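Local coordinates for lipoprotein (Streptococcus pneumoniae serotype 4, PDB 6JF1) that binds L-methionine as the substrate-binding lipoprotein of a pneumococcal ABC importer, and probably delivers it to the membrane transporter, at residues A[83-91]-A[139-147]. Numbering follows the deposited sequence.
Sequences QHYNFLNNW and NDATNESRA. With ZN (zinc ion), chain G; ZN (zinc ion), chain H; MET (methionine), chain B.
His84 reaches across the cleft to Asn143, a worked example of one ring with three duties. From CB, CG turns between the backbone N and the carbonyl carbon (chi1 48°); this and the turn about CB-CG set ND1 at the start of its helix, accepting from Phe87 N, with His84 as N-cap. Ring CG is 3.9 Å from methionine SD. CE1 meets Thr142 OG1 edge-on at 3.5 Å. NE2 donates an almost straight bond to Asn143 OD1 (2.9 Å, 170°), and CD2 lies 3.4 Å from methionine CG, near Arg146 NH1. SD lies over one face of this doubly held ring, toward the rim, 3.4 Å from NE2.

Asn143 OD1 is gripped again by Asn202, while Asn143 ND2 donates to Asp140 OD2, which caps helix 141-153 through a weak bond from Asn143 N. That oxygen touches the edge of Phe87 at CE2 (3.4 Å), and methionine CE rests rimward over one face of that ring. Thr142 CG2 packs against Asn90 CB (3.6 Å). Arg146 NH1 binds methionine O (2.9 Å); Arg146 NE salt-bridges Glu220. Two capped helix starts meeting directly beside the methionine are consistent with the closed cleft of a two-lobed substrate-binding protein.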
# COMPACT_ATOMS: atom_id res chain seq x y z
N GLN A 83 -2.97 3.08 3.85
CA GLN A 83 -1.54 3.13 4.18
C GLN A 83 -1.25 2.16 5.31
O GLN A 83 -2.19 1.66 5.96
CB GLN A 83 -1.14 4.54 4.64
CG GLN A 83 -1.70 4.86 6.04
CD GLN A 83 -1.81 6.35 6.25
OE1 GLN A 83 -0.81 7.08 6.21
NE2 GLN A 83 -3.02 6.83 6.47
N HIS A 84 0.05 1.95 5.55
CA HIS A 84 0.53 1.17 6.73
C HIS A 84 0.98 2.13 7.84
O HIS A 84 1.06 3.36 7.66
CB HIS A 84 1.58 0.08 6.35
CG HIS A 84 2.68 0.56 5.46
ND1 HIS A 84 3.51 1.63 5.79
CD2 HIS A 84 3.07 0.13 4.25
CE1 HIS A 84 4.39 1.81 4.83
NE2 HIS A 84 4.14 0.91 3.86
N TYR A 85 1.19 1.57 9.03
CA TYR A 85 1.60 2.41 10.20
C TYR A 85 2.85 3.25 9.89
O TYR A 85 2.96 4.42 10.29
CB TYR A 85 1.90 1.51 11.41
CG TYR A 85 0.70 1.08 12.24
CD1 TYR A 85 0.12 1.95 13.17
CD2 TYR A 85 0.20 -0.21 12.13
CE1 TYR A 85 -0.94 1.52 13.98
CE2 TYR A 85 -0.85 -0.65 12.93
CZ TYR A 85 -1.43 0.23 13.84
OH TYR A 85 -2.44 -0.22 14.64
N ASN A 86 3.84 2.67 9.23
CA ASN A 86 5.10 3.43 9.01
C ASN A 86 4.85 4.64 8.11
O ASN A 86 5.41 5.72 8.36
CB ASN A 86 6.17 2.59 8.34
CG ASN A 86 6.97 1.78 9.34
OD1 ASN A 86 6.83 1.97 10.56
ND2 ASN A 86 7.79 0.88 8.84
N PHE A 87 4.06 4.43 7.06
CA PHE A 87 3.75 5.51 6.15
C PHE A 87 3.05 6.62 6.95
O PHE A 87 3.34 7.82 6.75
CB PHE A 87 2.85 5.04 4.99
CG PHE A 87 2.66 6.09 3.93
CD1 PHE A 87 1.64 7.03 4.03
CD2 PHE A 87 3.52 6.16 2.83
CE1 PHE A 87 1.48 8.01 3.07
CE2 PHE A 87 3.37 7.16 1.88
CZ PHE A 87 2.33 8.07 1.98
N LEU A 88 2.09 6.23 7.81
CA LEU A 88 1.30 7.23 8.60
C LEU A 88 2.22 8.04 9.54
O LEU A 88 2.16 9.28 9.57
CB LEU A 88 0.21 6.54 9.43
CG LEU A 88 -0.51 7.52 10.38
CD1 LEU A 88 -1.17 8.67 9.58
CD2 LEU A 88 -1.56 6.80 11.23
N ASN A 89 2.99 7.31 10.34
CA ASN A 89 3.93 7.93 11.29
C ASN A 89 4.83 8.91 10.54
O ASN A 89 5.02 10.03 10.98
CB ASN A 89 4.75 6.87 12.04
CG ASN A 89 3.88 6.04 12.99
OD1 ASN A 89 2.95 6.56 13.62
ND2 ASN A 89 4.15 4.75 13.09
N ASN A 90 5.37 8.49 9.42
CA ASN A 90 6.26 9.36 8.68
C ASN A 90 5.52 10.60 8.14
O ASN A 90 6.06 11.73 8.19
CB ASN A 90 6.95 8.59 7.55
CG ASN A 90 7.92 9.47 6.78
OD1 ASN A 90 9.03 9.70 7.25
ND2 ASN A 90 7.49 9.98 5.63
N TRP A 91 4.32 10.40 7.60
CA TRP A 91 3.53 11.50 7.04
C TRP A 91 3.18 12.51 8.16
O TRP A 91 3.22 13.71 7.93
CB TRP A 91 2.24 10.96 6.40
CG TRP A 91 1.51 12.04 5.66
CD1 TRP A 91 1.69 12.40 4.35
CD2 TRP A 91 0.55 12.97 6.20
NE1 TRP A 91 0.86 13.46 4.02
CE2 TRP A 91 0.16 13.83 5.14
CE3 TRP A 91 -0.08 13.10 7.45
CZ2 TRP A 91 -0.79 14.83 5.32
CZ3 TRP A 91 -1.00 14.11 7.63
CH2 TRP A 91 -1.35 14.97 6.57
N ASN A 139 9.49 5.79 -4.15
CA ASN A 139 10.36 6.91 -3.81
C ASN A 139 9.86 7.60 -2.54
O ASN A 139 10.44 8.57 -2.12
CB ASN A 139 10.45 7.90 -4.98
CG ASN A 139 9.14 8.61 -5.30
OD1 ASN A 139 8.13 8.40 -4.65
ND2 ASN A 139 9.14 9.47 -6.32
N ASP A 140 8.75 7.18 -1.92
CA ASP A 140 8.38 7.81 -0.62
C ASP A 140 9.21 7.15 0.49
O ASP A 140 9.46 5.96 0.42
CB ASP A 140 6.87 7.70 -0.38
CG ASP A 140 6.48 6.23 -0.32
OD1 ASP A 140 6.49 5.57 -1.41
OD2 ASP A 140 6.26 5.73 0.84
N ALA A 141 9.60 7.87 1.55
CA ALA A 141 10.64 7.40 2.49
C ALA A 141 10.38 5.97 2.98
O ALA A 141 11.33 5.19 3.03
CB ALA A 141 10.75 8.36 3.65
N THR A 142 9.13 5.61 3.37
CA THR A 142 8.97 4.34 4.11
C THR A 142 8.93 3.18 3.13
O THR A 142 9.47 2.13 3.43
CB THR A 142 7.78 4.34 5.09
OG1 THR A 142 6.59 4.48 4.32
CG2 THR A 142 7.92 5.41 6.15
N ASN A 143 8.33 3.36 1.95
CA ASN A 143 8.27 2.25 0.98
C ASN A 143 9.60 2.17 0.20
O ASN A 143 10.02 1.10 -0.19
CB ASN A 143 7.04 2.36 0.07
CG ASN A 143 5.77 2.11 0.86
OD1 ASN A 143 5.57 1.01 1.37
ND2 ASN A 143 4.95 3.13 1.01
N GLU A 144 10.27 3.30 0.02
CA GLU A 144 11.64 3.26 -0.51
C GLU A 144 12.56 2.41 0.39
O GLU A 144 13.28 1.50 -0.08
CB GLU A 144 12.19 4.68 -0.61
CG GLU A 144 13.57 4.72 -1.22
CD GLU A 144 14.08 6.16 -1.33
OE1 GLU A 144 13.26 7.10 -1.39
OE2 GLU A 144 15.30 6.35 -1.29
N SER A 145 12.54 2.72 1.68
CA SER A 145 13.31 1.99 2.68
C SER A 145 12.96 0.50 2.64
O SER A 145 13.83 -0.38 2.64
CB SER A 145 13.06 2.56 4.07
OG SER A 145 13.84 1.87 5.02
N ARG A 146 11.66 0.22 2.65
CA ARG A 146 11.14 -1.13 2.65
C ARG A 146 11.68 -1.90 1.44
O ARG A 146 12.09 -3.05 1.57
CB ARG A 146 9.61 -1.05 2.53
CG ARG A 146 8.91 -2.36 2.82
CD ARG A 146 7.44 -2.15 2.52
NE ARG A 146 6.63 -3.28 2.99
CZ ARG A 146 5.31 -3.32 2.82
NH1 ARG A 146 4.70 -2.32 2.20
NH2 ARG A 146 4.62 -4.36 3.28
N ALA A 147 11.66 -1.26 0.26
CA ALA A 147 12.13 -1.89 -0.94
C ALA A 147 13.64 -2.20 -0.83
O ALA A 147 14.10 -3.23 -1.28
CB ALA A 147 11.83 -0.98 -2.11
ZN ZN G . 12.74 9.02 -2.17
ZN ZN H . 15.65 8.19 -2.17
N MET B . -1.25 -1.11 0.86
CA MET B . 0.17 -0.61 0.83
C MET B . 1.08 -1.71 1.39
O MET B . 2.18 -1.94 0.85
CB MET B . 0.33 0.65 1.69
CG MET B . 1.64 1.42 1.39
SD MET B . 1.77 2.90 2.44
CE MET B . 0.74 4.07 1.54
OXT MET B . 0.66 -2.41 2.35
O HOH W 1 14.84 9.61 -1.10
O HOH W 2 12.79 9.15 -0.16